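Local coordinates for protein sugar kinase MJ0406 (Methanococcus jannaschii, PDB 2C4E) that phosphorylates a range of nucleosides, above all inosine, guanosine and cytidine, to nucleoside monophosphates, with ATP as the preferred phosphate donor and magnesium or manganese as cofactor, at residues G139-N144 with L165-K170; V11-L16 with G116-Y121. All coordinates share one frame; numbering follows the deposited sequence.

Contact 1. Residues G139-N144 with L165-K170; sequences GDPEFN and LPQYSK
Pro-141 meets Tyr-168 with one face of its ring, chiefly through CB, and Gln-167 with its CG-CD edge, packing the start of helix 141-151 on the loop that leads to helix 170-178. In the ribokinase fold this helix makes the beta-alpha-beta crossover between parallel strands 131-136 and 156-159, and the two segments follow the C-terminal ends of those strands. Starting at CB, the proline ring meets the phenol end of the tyrosine: CB lies 3.7 Å from Tyr-168 CZ and equally near the hydroxyl, approaching the ring obliquely. The next atom, CG, turns to the glutamine, 3.5 Å from Gln-167 OE1. CD, where the ring closes back on the backbone, is 3.7 Å from that same oxygen.

These are van der Waals contacts; no hydrogen bond crosses the interface. Gln-167 suits its exposed place because an extended chain (chi2 177°), crossing the proline at about a right angle, brings OE1 to the CG-CD edge. Its side chain is about 7 Å from that of the substrate-binding Gln-163. Tyr-168, by contrast, is buried, and chi1 of -70° sets its CG opposite the carbonyl carbon and brings the hydroxyl end to the helix, 4.2 Å from Asn-144 CB.

Proline fits a first helical turn, where a backbone N-H would have no carbonyl within the helix to bind. Asp-140 is the N-cap: its carboxylate would also suit the positive helix end, and OD2 accepts from Phe-143 N through its anti lone pair at 2.9 Å, N-H...O angle 158°.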
ATOM      1  N   GLY A 139      -8.199  11.379 -14.241  1.00 22.74           N
ATOM      2  CA  GLY A 139      -8.628  12.187 -13.122  1.00 22.12           C
ATOM      3  C   GLY A 139     -10.066  11.880 -12.802  1.00 21.96           C
ATOM      4  O   GLY A 139     -10.433  10.708 -12.621  1.00 23.30           O
ATOM      5  N   ASP A 140     -10.863  12.926 -12.651  1.00 21.08           N
ATOM      6  CA  ASP A 140     -12.285  12.792 -12.405  1.00 20.46           C
ATOM      7  C   ASP A 140     -12.978  13.093 -13.729  1.00 20.64           C
ATOM      8  O   ASP A 140     -12.867  14.210 -14.246  1.00 19.14           O
ATOM      9  CB  ASP A 140     -12.725  13.780 -11.336  1.00 20.79           C
ATOM     10  CG  ASP A 140     -14.198  13.720 -11.068  1.00 21.74           C
ATOM     11  OD1 ASP A 140     -14.628  12.991 -10.143  1.00 22.92           O
ATOM     12  OD2 ASP A 140     -15.013  14.391 -11.733  1.00 20.89           O
ATOM     13  N   PRO A 141     -13.632  12.102 -14.324  1.00 20.25           N
ATOM     14  CA  PRO A 141     -14.240  12.311 -15.648  1.00 20.35           C
ATOM     15  C   PRO A 141     -15.223  13.478 -15.722  1.00 19.93           C
ATOM     16  O   PRO A 141     -15.219  14.193 -16.731  1.00 19.87           O
ATOM     17  CB  PRO A 141     -14.931  10.971 -15.915  1.00 20.35           C
ATOM     18  CG  PRO A 141     -14.025   9.984 -15.194  1.00 21.15           C
ATOM     19  CD  PRO A 141     -13.755  10.697 -13.894  1.00 21.37           C
ATOM     20  N   GLU A 142     -16.033  13.701 -14.692  1.00 20.58           N
ATOM     21  CA  GLU A 142     -17.005  14.796 -14.740  1.00 20.78           C
ATOM     22  C   GLU A 142     -16.281  16.137 -14.750  1.00 20.45           C
ATOM     23  O   GLU A 142     -16.624  17.033 -15.533  1.00 20.18           O
ATOM     24  CB  GLU A 142     -18.010  14.732 -13.580  1.00 21.57           C
ATOM     25  CG  GLU A 142     -18.929  15.952 -13.516  1.00 24.90           C
ATOM     26  CD  GLU A 142     -19.867  15.995 -12.310  1.00 29.39           C
ATOM     27  OE1 GLU A 142     -19.574  15.412 -11.238  1.00 32.62           O
ATOM     28  OE2 GLU A 142     -20.917  16.650 -12.436  1.00 32.89           O
ATOM     29  N   PHE A 143     -15.255  16.264 -13.914  1.00 19.62           N
ATOM     30  CA  PHE A 143     -14.484  17.505 -13.865  1.00 19.70           C
ATOM     31  C   PHE A 143     -13.726  17.662 -15.186  1.00 19.32           C
ATOM     32  O   PHE A 143     -13.648  18.754 -15.743  1.00 19.24           O
ATOM     33  CB  PHE A 143     -13.525  17.476 -12.671  1.00 19.18           C
ATOM     34  CG  PHE A 143     -12.717  18.729 -12.505  1.00 20.21           C
ATOM     35  CD1 PHE A 143     -13.223  19.809 -11.809  1.00 19.78           C
ATOM     36  CD2 PHE A 143     -11.440  18.825 -13.040  1.00 21.27           C
ATOM     37  CE1 PHE A 143     -12.476  20.974 -11.638  1.00 22.11           C
ATOM     38  CE2 PHE A 143     -10.688  19.993 -12.866  1.00 22.28           C
ATOM     39  CZ  PHE A 143     -11.213  21.065 -12.168  1.00 21.79           C
ATOM     40  N   ASN A 144     -13.225  16.552 -15.724  1.00 19.33           N
ATOM     41  CA  ASN A 144     -12.473  16.579 -16.974  1.00 19.48           C
ATOM     42  C   ASN A 144     -13.351  17.045 -18.132  1.00 20.24           C
ATOM     43  O   ASN A 144     -12.928  17.882 -18.945  1.00 19.64           O
ATOM     44  CB  ASN A 144     -11.851  15.216 -17.281  1.00 19.75           C
ATOM     45  CG  ASN A 144     -10.639  14.910 -16.401  1.00 20.12           C
ATOM     46  OD1 ASN A 144     -10.145  13.761 -16.336  1.00 22.45           O
ATOM     47  ND2 ASN A 144     -10.165  15.910 -15.722  1.00 16.62           N
ATOM     48  N   LEU A 165     -11.068   5.131 -19.243  1.00 28.51           N
ATOM     49  CA  LEU A 165     -11.981   4.893 -20.375  1.00 29.14           C
ATOM     50  C   LEU A 165     -13.279   4.135 -20.036  1.00 29.63           C
ATOM     51  O   LEU A 165     -14.350   4.542 -20.487  1.00 29.59           O
ATOM     52  CB  LEU A 165     -11.257   4.227 -21.566  1.00 29.28           C
ATOM     53  CG  LEU A 165     -12.140   4.004 -22.807  1.00 29.29           C
ATOM     54  CD1 LEU A 165     -12.567   5.335 -23.422  0.20 28.79           C
ATOM     55  CD2 LEU A 165     -11.442   3.125 -23.853  1.00 29.60           C
ATOM     56  N   PRO A 166     -13.205   3.044 -19.266  1.00 29.93           N
ATOM     57  CA  PRO A 166     -14.416   2.312 -18.857  1.00 30.26           C
ATOM     58  C   PRO A 166     -15.515   3.137 -18.161  1.00 30.24           C
ATOM     59  O   PRO A 166     -16.683   2.740 -18.213  1.00 30.91           O
ATOM     60  CB  PRO A 166     -13.865   1.233 -17.912  1.00 30.31           C
ATOM     61  CG  PRO A 166     -12.450   1.027 -18.363  1.00 30.25           C
ATOM     62  CD  PRO A 166     -11.981   2.398 -18.750  1.00 30.08           C
ATOM     63  N   GLN A 167     -15.150   4.245 -17.517  1.00 30.35           N
ATOM     64  CA  GLN A 167     -16.106   5.110 -16.807  1.00 30.13           C
ATOM     65  C   GLN A 167     -16.958   5.998 -17.704  1.00 29.78           C
ATOM     66  O   GLN A 167     -17.929   6.600 -17.241  1.00 30.09           O
ATOM     67  CB  GLN A 167     -15.363   6.004 -15.812  1.00 30.25           C
ATOM     68  CG  GLN A 167     -14.674   5.229 -14.703  1.00 30.41           C
ATOM     69  CD  GLN A 167     -13.886   6.125 -13.781  1.00 31.02           C
ATOM     70  OE1 GLN A 167     -14.413   7.114 -13.269  1.00 30.50           O
ATOM     71  NE2 GLN A 167     -12.623   5.789 -13.567  1.00 30.60           N
ATOM     72  N   TYR A 168     -16.583   6.106 -18.971  1.00 28.96           N
ATOM     73  CA  TYR A 168     -17.318   6.919 -19.924  1.00 28.46           C
ATOM     74  C   TYR A 168     -18.357   6.080 -20.652  1.00 28.04           C
ATOM     75  O   TYR A 168     -18.014   5.082 -21.290  1.00 28.28           O
ATOM     76  CB  TYR A 168     -16.359   7.517 -20.959  1.00 28.62           C
ATOM     77  CG  TYR A 168     -15.426   8.584 -20.419  1.00 28.43           C
ATOM     78  CD1 TYR A 168     -14.284   8.241 -19.703  1.00 28.79           C
ATOM     79  CD2 TYR A 168     -15.685   9.936 -20.626  1.00 26.00           C
ATOM     80  CE1 TYR A 168     -13.429   9.207 -19.206  1.00 27.98           C
ATOM     81  CE2 TYR A 168     -14.824  10.925 -20.131  1.00 27.60           C
ATOM     82  CZ  TYR A 168     -13.699  10.554 -19.426  1.00 27.09           C
ATOM     83  OH  TYR A 168     -12.853  11.512 -18.930  1.00 28.11           O
ATOM     84  N   SER A 169     -19.614   6.505 -20.571  1.00 27.35           N
ATOM     85  CA  SER A 169     -20.683   5.954 -21.383  1.00 27.58           C
ATOM     86  C   SER A 169     -20.465   6.365 -22.814  1.00 27.89           C
ATOM     87  O   SER A 169     -19.733   7.327 -23.084  1.00 28.34           O
ATOM     88  CB  SER A 169     -22.038   6.513 -20.933  1.00 27.88           C
ATOM     89  OG  SER A 169     -22.091   7.911 -21.192  1.00 28.13           O
ATOM     90  N   LYS A 170     -21.147   5.688 -23.727  1.00 27.87           N
ATOM     91  CA  LYS A 170     -21.153   6.103 -25.126  1.00 28.21           C
ATOM     92  C   LYS A 170     -21.385   7.621 -25.236  1.00 27.70           C
ATOM     93  O   LYS A 170     -20.690   8.319 -25.978  1.00 27.09           O
ATOM     94  CB  LYS A 170     -22.236   5.341 -25.894  1.00 28.51           C
ATOM     95  CG  LYS A 170     -22.155   5.487 -27.399  1.00 30.14           C
ATOM     96  CD  LYS A 170     -23.282   4.730 -28.089  1.00 31.89           C
ATOM     97  CE  LYS A 170     -23.319   5.042 -29.579  1.00 32.70           C
ATOM     98  NZ  LYS A 170     -24.344   4.230 -30.295  0.20 31.88           N
TER

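Contact 2. Residues V11-L16 with G116-Y121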
ATOM      1  N   VAL A  11      -4.232  18.810 -16.483  1.00 20.56           N
ATOM      2  CA  VAL A  11      -5.307  18.607 -15.538  1.00 20.91           C
ATOM      3  C   VAL A  11      -5.377  17.115 -15.240  1.00 20.39           C
ATOM      4  O   VAL A  11      -5.351  16.266 -16.140  1.00 20.98           O
ATOM      5  CB  VAL A  11      -6.669  19.060 -16.127  1.00 20.69           C
ATOM      6  CG1 VAL A  11      -7.803  18.747 -15.176  1.00 21.35           C
ATOM      7  CG2 VAL A  11      -6.644  20.543 -16.480  1.00 21.45           C
ATOM      8  N   GLY A  12      -5.437  16.787 -13.967  1.00 20.51           N
ATOM      9  CA  GLY A  12      -5.627  15.413 -13.561  1.00 19.73           C
ATOM     10  C   GLY A  12      -4.729  15.039 -12.401  1.00 20.08           C
ATOM     11  O   GLY A  12      -4.270  15.887 -11.637  1.00 19.85           O
ATOM     12  N   HIS A  13      -4.456  13.756 -12.298  1.00 19.56           N
ATOM     13  CA  HIS A  13      -3.767  13.223 -11.131  1.00 19.91           C
ATOM     14  C   HIS A  13      -2.339  13.712 -10.962  1.00 20.04           C
ATOM     15  O   HIS A  13      -1.534  13.659 -11.886  1.00 19.99           O
ATOM     16  CB  HIS A  13      -3.759  11.706 -11.199  1.00 19.92           C
ATOM     17  CG  HIS A  13      -5.102  11.093 -10.974  1.00 20.42           C
ATOM     18  ND1 HIS A  13      -5.958  11.520  -9.979  1.00 21.80           N
ATOM     19  CD2 HIS A  13      -5.727  10.068 -11.597  1.00 21.06           C
ATOM     20  CE1 HIS A  13      -7.062  10.792 -10.014  1.00 21.02           C
ATOM     21  NE2 HIS A  13      -6.948   9.908 -10.988  1.00 20.41           N
ATOM     22  N   THR A  14      -2.067  14.162  -9.740  1.00 20.00           N
ATOM     23  CA  THR A  14      -0.749  14.213  -9.164  1.00 19.83           C
ATOM     24  C   THR A  14      -0.728  13.180  -8.033  1.00 19.93           C
ATOM     25  O   THR A  14      -1.541  13.245  -7.121  1.00 18.80           O
ATOM     26  CB  THR A  14      -0.484  15.630  -8.642  1.00 19.95           C
ATOM     27  OG1 THR A  14      -0.370  16.532  -9.753  1.00 20.47           O
ATOM     28  CG2 THR A  14       0.850  15.698  -7.937  1.00 20.30           C
ATOM     29  N   ALA A  15       0.179  12.211  -8.117  1.00 20.22           N
ATOM     30  CA  ALA A  15       0.164  11.060  -7.210  1.00 20.55           C
ATOM     31  C   ALA A  15       1.551  10.587  -6.823  1.00 20.85           C
ATOM     32  O   ALA A  15       2.516  10.863  -7.515  1.00 21.20           O
ATOM     33  CB  ALA A  15      -0.593   9.906  -7.844  1.00 20.61           C
ATOM     34  N   LEU A  16       1.631   9.859  -5.712  1.00 21.10           N
ATOM     35  CA  LEU A  16       2.860   9.185  -5.304  1.00 21.85           C
ATOM     36  C   LEU A  16       2.729   7.705  -5.640  1.00 21.97           C
ATOM     37  O   LEU A  16       1.773   7.070  -5.215  1.00 22.29           O
ATOM     38  CB  LEU A  16       3.077   9.364  -3.804  1.00 22.02           C
ATOM     39  CG  LEU A  16       3.218  10.831  -3.390  1.00 22.98           C
ATOM     40  CD1 LEU A  16       2.864  11.011  -1.918  1.00 24.89           C
ATOM     41  CD2 LEU A  16       4.631  11.307  -3.694  1.00 23.46           C
ATOM     42  N   GLY A 116      -8.314   9.130  -2.522  1.00 20.52           N
ATOM     43  CA  GLY A 116      -7.952  10.186  -1.586  1.00 20.17           C
ATOM     44  C   GLY A 116      -8.579  11.546  -1.888  1.00 19.47           C
ATOM     45  O   GLY A 116      -9.820  11.662  -1.958  1.00 19.86           O
ATOM     46  N   ALA A 117      -7.708  12.550  -2.094  1.00 19.18           N
ATOM     47  CA  ALA A 117      -8.108  13.950  -2.333  1.00 19.16           C
ATOM     48  C   ALA A 117      -8.795  14.212  -3.676  1.00 19.40           C
ATOM     49  O   ALA A 117      -9.391  15.274  -3.867  1.00 18.29           O
ATOM     50  CB  ALA A 117      -6.885  14.871  -2.204  1.00 19.30           C
ATOM     51  N   ALA A 118      -8.685  13.273  -4.617  1.00 19.47           N
ATOM     52  CA  ALA A 118      -9.460  13.333  -5.861  1.00 19.49           C
ATOM     53  C   ALA A 118     -10.979  13.365  -5.622  1.00 19.59           C
ATOM     54  O   ALA A 118     -11.749  13.730  -6.519  1.00 19.98           O
ATOM     55  CB  ALA A 118      -9.093  12.164  -6.765  1.00 20.01           C
ATOM     56  N   LYS A 119     -11.421  12.996  -4.421  1.00 19.67           N
ATOM     57  CA  LYS A 119     -12.834  13.145  -4.065  1.00 19.84           C
ATOM     58  C   LYS A 119     -13.305  14.599  -4.220  1.00 19.73           C
ATOM     59  O   LYS A 119     -14.494  14.853  -4.400  1.00 19.92           O
ATOM     60  CB  LYS A 119     -13.122  12.613  -2.645  1.00 20.16           C
ATOM     61  CG  LYS A 119     -12.552  13.454  -1.506  1.00 21.40           C
ATOM     62  CD  LYS A 119     -13.463  14.613  -1.146  1.00 23.64           C
ATOM     63  CE  LYS A 119     -13.609  14.807   0.322  1.00 25.18           C
ATOM     64  NZ  LYS A 119     -14.712  15.762   0.648  1.00 26.04           N
ATOM     65  N   HIS A 120     -12.374  15.549  -4.146  1.00 19.49           N
ATOM     66  CA  HIS A 120     -12.722  16.967  -4.172  1.00 19.60           C
ATOM     67  C   HIS A 120     -13.085  17.497  -5.563  1.00 19.67           C
ATOM     68  O   HIS A 120     -13.711  18.551  -5.640  1.00 19.81           O
ATOM     69  CB  HIS A 120     -11.591  17.829  -3.581  1.00 19.68           C
ATOM     70  CG  HIS A 120     -11.417  17.675  -2.106  1.00 19.79           C
ATOM     71  ND1 HIS A 120     -12.379  18.062  -1.195  1.00 19.29           N
ATOM     72  CD2 HIS A 120     -10.396  17.163  -1.378  1.00 19.65           C
ATOM     73  CE1 HIS A 120     -11.953  17.803   0.026  1.00 20.19           C
ATOM     74  NE2 HIS A 120     -10.751  17.263  -0.056  1.00 19.13           N
ATOM     75  N   TYR A 121     -12.699  16.819  -6.651  1.00 19.77           N
ATOM     76  CA  TYR A 121     -13.045  17.324  -7.986  1.00 19.92           C
ATOM     77  C   TYR A 121     -14.544  17.610  -8.142  1.00 20.72           C
ATOM     78  O   TYR A 121     -14.914  18.612  -8.732  1.00 20.12           O
ATOM     79  CB  TYR A 121     -12.594  16.387  -9.124  1.00 19.94           C
ATOM     80  CG  TYR A 121     -11.099  16.354  -9.340  1.00 19.82           C
ATOM     81  CD1 TYR A 121     -10.361  15.233  -8.980  1.00 20.69           C
ATOM     82  CD2 TYR A 121     -10.415  17.449  -9.868  1.00 21.09           C
ATOM     83  CE1 TYR A 121      -9.001  15.180  -9.163  1.00 19.92           C
ATOM     84  CE2 TYR A 121      -9.040  17.405 -10.053  1.00 20.22           C
ATOM     85  CZ  TYR A 121      -8.342  16.260  -9.700  1.00 19.08           C
ATOM     86  OH  TYR A 121      -6.985  16.193  -9.851  1.00 20.71           O
TER
HETATM   87  O   HOH W   1      -6.138  13.943  -8.628  1.00 22.44           O
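Tyr-121 drives its hydroxyl against the backbone of Gly-12, and this is the tight end of the contact, with OH 3.3 Å from Gly-12 O. That pairing is a weak hydrogen bond at best, and not a settled one, because the single phenol proton has another acceptor within reach; the stronger partner of the oxygen is the backbone N of Cys-64. Gly-12 O is itself also bound by Ser-63 OG. Glycine suits this place because phi 137° and psi -155° would jam a CB against the preceding carbonyl.

The other half is looser. Ala-118 brings only a methyl, whose CB comes in at the edge of the His-13 imidazole, near its plane, 4.1 Å from CE1. Between the two halves sits a water, 2.7 Å from Tyr-121 OH and in the plane of the phenol ring, and 2.8 Å from His-13 ND1. It links two polar groups that do not meet directly and gives ND1 a polar partner.

Both segments lie where the chain passes between the two parts of the ribokinase fold: 11-16 runs from strand 7-11 of the large sheet into strand 15-21 of the smaller lid sheet, and 116-121 returns from lid strand 109-114. The His-13 ring also meets that of the substrate-binding Phe-113, so the junction borders the nucleoside site.

The 3-10 turn, with Tyr-121 N bonded to Ala-118 O, sets residues three apart on one side, which aims both Ala-118 and Tyr-121 at segment 11-16. On the outer side of the turn the partly exposed Lys-119 folds back, its CD 3.6 Å above the centre of the His-120 ring.

How the contacts relate
Along the chain the contacts come in series: contact 2 is complete at Tyr-121 before contact 1 opens at Gly-139. Their centres are about 14 Å apart, yet they touch. Asp-140 CB packs 3.4 Å from Tyr-121 CB, the Phe-143 and Tyr-121 rings meet, and Gly-139 CA lies 3.5 Å from His-13 NE2. Strands 7-11, 131-136 and 156-159 are neighbours in the large parallel part of the main sheet, and 11-16, 139-144 and 165-170 all follow their C-terminal ends. Contact 1 thus belongs to the main alpha/beta domain, while contact 2 joins that domain to the lid, both near residues that bind the nucleoside.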